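Local coordinates for protein dihydrofolate reductase (PDB 4M7V) that probably catalyses the NADPH-dependent reduction of 7,8-dihydrofolate to 5,6,7,8-tetrahydrofolate, a key step in folate metabolism, at residues E41-N46 / P64-I69; T149-V154 / A161-T166. One frame throughout, in Å; residues are numbered along the deposited sequence.

Interaction 1. Residues E41-N46 / P64-I69; sequences EKTIHN and PNRTTI. With RAR (5-(3,4-dimethoxy-5-{(1E)-3-oxo-3-[(1S)-1-propylphthalazin-2(1H)-yl]prop-1-en-1-yl}benzyl)pyrimidine-2,4-diamine), chain B.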
loop_
_atom_site.group_PDB
_atom_site.type_symbol
_atom_site.label_atom_id
_atom_site.label_comp_id
_atom_site.label_asym_id
_atom_site.label_seq_id
_atom_site.Cartn_x
_atom_site.Cartn_y
_atom_site.Cartn_z
ATOM N N GLU A 41 4.042 -10.493 2.812
ATOM C CA GLU A 41 4.827 -11.167 1.763
ATOM C C GLU A 41 5.410 -10.191 0.761
ATOM O O GLU A 41 6.576 -10.299 0.384
ATOM C CB GLU A 41 3.978 -12.192 0.988
ATOM C CG GLU A 41 3.588 -13.446 1.757
ATOM C CD GLU A 41 2.463 -14.217 1.068
ATOM O OE1 GLU A 41 2.276 -14.045 -0.164
ATOM O OE2 GLU A 41 1.758 -14.985 1.764
ATOM N N LYS A 42 4.579 -9.258 0.307
ATOM C CA LYS A 42 4.999 -8.300 -0.704
ATOM C C LYS A 42 5.914 -7.221 -0.137
ATOM O O LYS A 42 6.613 -6.567 -0.902
ATOM C CB LYS A 42 3.788 -7.647 -1.366
ATOM C CG LYS A 42 2.839 -8.621 -2.031
ATOM C CD LYS A 42 3.470 -9.293 -3.252
ATOM C CE LYS A 42 2.558 -10.383 -3.803
ATOM N NZ LYS A 42 3.196 -11.176 -4.891
ATOM N N THR A 43 5.938 -7.031 1.184
ATOM C CA THR A 43 6.759 -5.937 1.709
ATOM C C THR A 43 8.030 -6.317 2.493
ATOM O O THR A 43 8.940 -5.488 2.582
ATOM C CB THR A 43 5.936 -4.982 2.613
ATOM O OG1 THR A 43 5.422 -5.681 3.751
ATOM C CG2 THR A 43 4.799 -4.359 1.838
ATOM N N ILE A 44 8.108 -7.522 3.061
ATOM C CA ILE A 44 9.337 -7.920 3.765
ATOM C C ILE A 44 10.551 -7.730 2.870
ATOM O O ILE A 44 10.476 -7.937 1.655
ATOM C CB ILE A 44 9.326 -9.394 4.265
ATOM C CG1 ILE A 44 8.629 -10.333 3.273
ATOM C CG2 ILE A 44 8.682 -9.499 5.631
ATOM C CD1 ILE A 44 9.509 -10.869 2.146
ATOM N N HIS A 45 11.648 -7.287 3.484
ATOM C CA HIS A 45 12.921 -7.078 2.801
ATOM C C HIS A 45 12.796 -6.088 1.652
ATOM O O HIS A 45 13.570 -6.107 0.695
ATOM C CB HIS A 45 13.471 -8.421 2.312
ATOM C CG HIS A 45 13.495 -9.478 3.379
ATOM N ND1 HIS A 45 14.185 -9.317 4.566
ATOM C CD2 HIS A 45 12.905 -10.691 3.443
ATOM C CE1 HIS A 45 14.017 -10.395 5.309
ATOM N NE2 HIS A 45 13.248 -11.247 4.656
ATOM N N ASN A 46 11.812 -5.207 1.761
ATOM C CA ASN A 46 11.634 -4.147 0.790
ATOM C C ASN A 46 11.453 -2.842 1.500
ATOM O O ASN A 46 11.526 -2.780 2.724
ATOM C CB ASN A 46 10.439 -4.428 -0.101
ATOM C CG ASN A 46 10.715 -5.531 -1.083
ATOM O OD1 ASN A 46 11.753 -5.531 -1.755
ATOM N ND2 ASN A 46 9.793 -6.496 -1.171
ATOM N N PRO A 64 8.692 -4.612 11.408
ATOM C CA PRO A 64 10.022 -5.229 11.399
ATOM C C PRO A 64 10.414 -5.794 10.024
ATOM O O PRO A 64 9.556 -6.149 9.227
ATOM C CB PRO A 64 9.890 -6.343 12.442
ATOM C CG PRO A 64 8.448 -6.686 12.433
ATOM C CD PRO A 64 7.706 -5.419 12.147
ATOM N N ASN A 65 11.715 -5.829 9.756
ATOM C CA ASN A 65 12.297 -6.523 8.605
ATOM C C ASN A 65 12.056 -5.835 7.279
ATOM O O ASN A 65 12.078 -6.481 6.223
ATOM C CB ASN A 65 11.782 -7.964 8.513
ATOM C CG ASN A 65 11.979 -8.726 9.790
ATOM O OD1 ASN A 65 13.023 -8.624 10.428
ATOM N ND2 ASN A 65 10.965 -9.486 10.184
ATOM N N ARG A 66 11.832 -4.531 7.334
ATOM C CA ARG A 66 11.833 -3.712 6.131
ATOM C C ARG A 66 12.052 -2.263 6.475
ATOM O O ARG A 66 11.857 -1.832 7.618
ATOM C CB ARG A 66 10.529 -3.851 5.368
ATOM C CG ARG A 66 9.320 -3.846 6.252
ATOM C CD ARG A 66 8.295 -4.788 5.677
ATOM N NE ARG A 66 7.241 -5.043 6.633
ATOM C CZ ARG A 66 7.243 -6.061 7.478
ATOM N NH1 ARG A 66 8.252 -6.925 7.486
ATOM N NH2 ARG A 66 6.243 -6.207 8.330
ATOM N N THR A 67 12.436 -1.502 5.469
ATOM C CA THR A 67 12.579 -0.086 5.657
ATOM C C THR A 67 11.257 0.605 5.369
ATOM O O THR A 67 10.602 0.344 4.353
ATOM C CB THR A 67 13.675 0.449 4.774
ATOM O OG1 THR A 67 14.877 -0.260 5.094
ATOM C CG2 THR A 67 13.873 1.937 5.009
ATOM N N THR A 68 10.859 1.470 6.288
ATOM C CA THR A 68 9.692 2.298 6.086
ATOM C C THR A 68 10.099 3.745 5.823
ATOM O O THR A 68 10.903 4.316 6.555
ATOM C CB THR A 68 8.761 2.223 7.299
ATOM O OG1 THR A 68 8.246 0.898 7.393
ATOM C CG2 THR A 68 7.609 3.220 7.187
ATOM N N ILE A 69 9.559 4.324 4.756
ATOM C CA ILE A 69 9.682 5.756 4.538
ATOM C C ILE A 69 8.342 6.396 4.861
ATOM O O ILE A 69 7.293 5.880 4.475
ATOM C CB ILE A 69 10.110 6.087 3.101
ATOM C CG1 ILE A 69 11.431 5.380 2.772
ATOM C CG2 ILE A 69 10.209 7.576 2.900
ATOM C CD1 ILE A 69 11.856 5.517 1.316
HETATM N N01 RAR B . -1.261 -0.987 2.128
HETATM C C02 RAR B . -1.939 -2.124 2.667
HETATM C C03 RAR B . -2.246 -2.174 3.973
HETATM C C04 RAR B . -1.842 -1.037 4.856
HETATM C C05 RAR B . -1.841 -1.395 6.306
HETATM C C06 RAR B . -2.698 -0.731 7.215
HETATM C C07 RAR B . -2.667 -1.044 8.548
HETATM O O08 RAR B . -3.480 -0.380 9.439
HETATM C C09 RAR B . -4.016 0.837 9.073
HETATM C C10 RAR B . -1.735 -2.090 9.039
HETATM O O11 RAR B . -1.739 -2.430 10.358
HETATM C C12 RAR B . -2.859 -3.043 10.888
HETATM C C13 RAR B . -0.905 -2.734 8.162
HETATM C C14 RAR B . 0.104 -3.723 8.646
HETATM C C15 RAR B . -0.287 -4.887 9.213
HETATM C C16 RAR B . 0.491 -5.467 10.325
HETATM N N17 RAR B . 1.628 -6.261 9.991
HETATM N N18 RAR B . 2.150 -6.194 8.615
HETATM C C19 RAR B . 2.908 -7.376 8.173
HETATM C C20 RAR B . 2.216 -7.171 10.981
HETATM C C21 RAR B . 1.350 -8.040 11.826
HETATM C C22 RAR B . 1.116 -9.425 11.347
HETATM C C23 RAR B . 0.667 -9.594 9.941
HETATM C C24 RAR B . 3.532 -7.806 10.553
HETATM C C25 RAR B . 3.821 -7.961 9.236
HETATM C C26 RAR B . 4.987 -8.662 8.864
HETATM C C27 RAR B . 5.868 -9.178 9.862
HETATM C C28 RAR B . 5.559 -9.026 11.227
HETATM C C29 RAR B . 4.426 -8.364 11.602
HETATM O O30 RAR B . -0.025 -5.504 11.438
HETATM C C31 RAR B . -0.932 -2.394 6.798
HETATM C C32 RAR B . -2.899 -3.294 4.475
HETATM N N33 RAR B . -3.225 -4.343 3.646
HETATM C C34 RAR B . -2.919 -4.281 2.305
HETATM N N35 RAR B . -3.277 -5.356 1.444
HETATM N N36 RAR B . -2.287 -3.211 1.812
#
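R66 lays its side chain across the C-terminal end of helix 33-43, where T43 and I44 meet it. Its aliphatic part is the tightly packed side of the contact. R66 CD sits 3.2 Å from T43 O. R66 CB lies 3.0 Å from N46 O. The chain starts with CG between the backbone N and the carbonyl carbon (chi1 42°) and bends at chi2. This carries the guanidinium past T43 and I44 toward the inhibitor RAR. R66 NH1 meets I44 CG2 obliquely at 3.2 Å. R66 NH2 is modelled very close to the fused benzo ring of RAR, so the exact fit there is doubtful. T43 OG1 passes beside R66 NE without bonding to it; its hydrogen bond goes back to F39 O, one turn earlier.

Two backbone bonds fasten the loop. H45 N donates to N65 O at 2.9 Å, with an N-H...O angle of 161°. T67 N donates to N46 O at 3.2 Å, with a more bent N-H...O angle of 141°. A type II turn from T43 to N46 brings both groups into place.

The loose side is at H45 and N65, which are exposed. The H45 ring comes no nearer than 3.9 Å, from H45 ND1 to N65 O. P64 is also exposed and touches RAR, with P64 CG 3.9 Å from RAR C28.

P64 and R66 both belong to the RAR pocket. N46 OD1 accepts a hydrogen bond from V101 N. T67 begins strand 67-71, which pairs with strand 47-51 on one side and strand 83-85 on the other and packs against helix 88-97.

Interaction 2. Residues T149-V154 / A161-T166; sequences TVPGVV and AHDYET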
loop_
_atom_site.group_PDB
_atom_site.type_symbol
_atom_site.label_atom_id
_atom_site.label_comp_id
_atom_site.label_asym_id
_atom_site.label_seq_id
_atom_site.Cartn_x
_atom_site.Cartn_y
_atom_site.Cartn_z
ATOM N N THR A 149 -5.283 -13.178 -10.416
ATOM C CA THR A 149 -6.245 -13.021 -9.346
ATOM C C THR A 149 -6.373 -14.331 -8.596
ATOM O O THR A 149 -6.511 -15.391 -9.199
ATOM C CB THR A 149 -7.615 -12.544 -9.889
ATOM O OG1 THR A 149 -8.581 -12.559 -8.836
ATOM C CG2 THR A 149 -8.087 -13.422 -11.041
ATOM N N VAL A 150 -6.280 -14.259 -7.273
ATOM C CA VAL A 150 -6.395 -15.437 -6.431
ATOM C C VAL A 150 -7.490 -15.236 -5.381
ATOM O O VAL A 150 -7.508 -14.218 -4.670
ATOM C CB VAL A 150 -5.061 -15.753 -5.712
ATOM C CG1 VAL A 150 -5.176 -17.047 -4.921
ATOM C CG2 VAL A 150 -3.923 -15.835 -6.713
ATOM N N PRO A 151 -8.415 -16.198 -5.282
ATOM C CA PRO A 151 -9.422 -16.053 -4.229
ATOM C C PRO A 151 -8.809 -16.287 -2.871
ATOM O O PRO A 151 -7.919 -17.125 -2.736
ATOM C CB PRO A 151 -10.473 -17.132 -4.561
ATOM C CG PRO A 151 -9.805 -18.055 -5.510
ATOM C CD PRO A 151 -8.772 -17.235 -6.260
ATOM N N GLY A 152 -9.280 -15.544 -1.877
ATOM C CA GLY A 152 -8.800 -15.714 -0.528
ATOM C C GLY A 152 -9.550 -16.792 0.222
ATOM O O GLY A 152 -10.747 -16.982 0.040
ATOM N N VAL A 153 -8.809 -17.496 1.067
ATOM C CA VAL A 153 -9.347 -18.524 1.933
ATOM C C VAL A 153 -10.241 -17.909 2.995
ATOM O O VAL A 153 -9.871 -16.904 3.618
ATOM C CB VAL A 153 -8.187 -19.326 2.589
ATOM C CG1 VAL A 153 -8.666 -20.125 3.796
ATOM C CG2 VAL A 153 -7.549 -20.243 1.558
ATOM N N VAL A 154 -11.423 -18.486 3.180
ATOM C CA VAL A 154 -12.328 -18.067 4.239
ATOM C C VAL A 154 -12.281 -19.111 5.370
ATOM O O VAL A 154 -12.339 -20.310 5.110
ATOM C CB VAL A 154 -13.791 -17.882 3.688
ATOM C CG1 VAL A 154 -14.849 -18.244 4.708
ATOM C CG2 VAL A 154 -14.001 -16.464 3.192
ATOM N N ALA A 161 -15.393 -12.980 2.084
ATOM C CA ALA A 161 -14.987 -13.312 0.720
ATOM C C ALA A 161 -14.052 -12.229 0.183
ATOM O O ALA A 161 -14.303 -11.039 0.377
ATOM C CB ALA A 161 -16.217 -13.460 -0.184
ATOM N N HIS A 162 -12.965 -12.638 -0.459
ATOM C CA HIS A 162 -12.038 -11.657 -0.972
ATOM C C HIS A 162 -11.171 -12.252 -2.078
ATOM O O HIS A 162 -11.177 -13.467 -2.303
ATOM C CB HIS A 162 -11.163 -11.062 0.166
ATOM C CG HIS A 162 -10.410 -12.079 0.973
ATOM N ND1 HIS A 162 -11.019 -12.885 1.912
ATOM C CD2 HIS A 162 -9.094 -12.408 0.989
ATOM C CE1 HIS A 162 -10.112 -13.674 2.466
ATOM N NE2 HIS A 162 -8.939 -13.406 1.923
ATOM N N ASP A 163 -10.443 -11.370 -2.762
ATOM C CA ASP A 163 -9.609 -11.710 -3.907
ATOM C C ASP A 163 -8.332 -10.889 -3.880
ATOM O O ASP A 163 -8.373 -9.700 -3.550
ATOM C CB ASP A 163 -10.348 -11.433 -5.229
ATOM C CG ASP A 163 -11.403 -12.476 -5.540
ATOM O OD1 ASP A 163 -11.015 -13.639 -5.801
ATOM O OD2 ASP A 163 -12.603 -12.135 -5.516
ATOM N N TYR A 164 -7.219 -11.515 -4.260
ATOM C CA TYR A 164 -5.946 -10.826 -4.427
ATOM C C TYR A 164 -5.660 -10.620 -5.906
ATOM O O TYR A 164 -5.498 -11.584 -6.657
ATOM C CB TYR A 164 -4.800 -11.608 -3.774
ATOM C CG TYR A 164 -5.085 -12.014 -2.349
ATOM C CD1 TYR A 164 -4.960 -11.104 -1.313
ATOM C CD2 TYR A 164 -5.495 -13.309 -2.042
ATOM C CE1 TYR A 164 -5.231 -11.470 -0.004
ATOM C CE2 TYR A 164 -5.769 -13.682 -0.742
ATOM C CZ TYR A 164 -5.636 -12.758 0.269
ATOM O OH TYR A 164 -5.916 -13.116 1.560
ATOM N N GLU A 165 -5.571 -9.362 -6.308
ATOM C CA GLU A 165 -5.382 -9.012 -7.698
ATOM C C GLU A 165 -4.043 -8.318 -7.943
ATOM O O GLU A 165 -3.597 -7.500 -7.131
ATOM C CB GLU A 165 -6.526 -8.117 -8.161
ATOM C CG GLU A 165 -7.872 -8.670 -7.806
ATOM C CD GLU A 165 -8.983 -7.719 -8.120
ATOM O OE1 GLU A 165 -10.147 -8.179 -8.217
ATOM O OE2 GLU A 165 -8.713 -6.509 -8.271
ATOM N N THR A 166 -3.429 -8.654 -9.080
ATOM C CA THR A 166 -2.172 -8.073 -9.533
ATOM C C THR A 166 -2.347 -7.453 -10.909
ATOM O O THR A 166 -2.850 -8.102 -11.827
ATOM C CB THR A 166 -1.056 -9.129 -9.592
ATOM O OG1 THR A 166 -0.975 -9.804 -8.330
ATOM C CG2 THR A 166 0.272 -8.482 -9.904
HETATM O O HOH W 1 -10.179 -10.484 -9.436
HETATM O O HOH W 2 -12.756 -15.399 -0.853
#
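A161 N lies 3.9 Å from V154 CG2 at the loop end of the beta hairpin formed by strands 144-151 and 162-169, the last two strands of the dihydrofolate reductase fold. Next, the H162 ring lies with one face against G152 CA, a CH-pi contact of 3.7 Å from G152 CA to the ring centroid. Its edge faces V153 O, near the ring plane. H162 ND1 is hydrogen-bonded to Y160 O. H162 O accepts from G152 N at 2.8 Å. A water bridges H162 N and G152 O.

D163 pairs with P151 in a non-hydrogen-bonded position. Its OD1 leans on P151 CA, while D163 OD2 is hydrogen-bonded to H127 NE2. Y164 pairs with V150 through two backbone bonds; the one from Y164 N to V150 O is nearly straight at 174°. CG of Y164 lies beside the backbone N (chi1 -50°), and the ring runs past V150 toward G152, with Y164 CE2 3.7 Å from G152 CA. E165 lies opposite T149. Its OE2 makes a salt bridge to R123. A water donates to E165 OE1 at 2.6 Å and also hydrogen-bonds T149 OG1.

In the fold
From the N terminus, the chain first runs through strand 10-16 and helix 33-43. Interaction 1 then closes a loop of 17 residues between its segments, which holds strand 47-51 and helix 52-57. It ties the end of helix 33-43 to the start of strand 67-71. Interaction 2 opens much later and closes the hairpin of strands 144-151 and 162-169 over a short connection. The two are in series; they neither nest nor cross. Their centres are 22 Å apart and their nearest atoms about 6 Å. Both reach the eight-stranded sheet, interaction 2 at one edge, strand 144-151, and interaction 1 at strand 67-71, next to the other edge strand, 83-85. Helix 33-43 bridges them: N34 and F38 meet interaction 2.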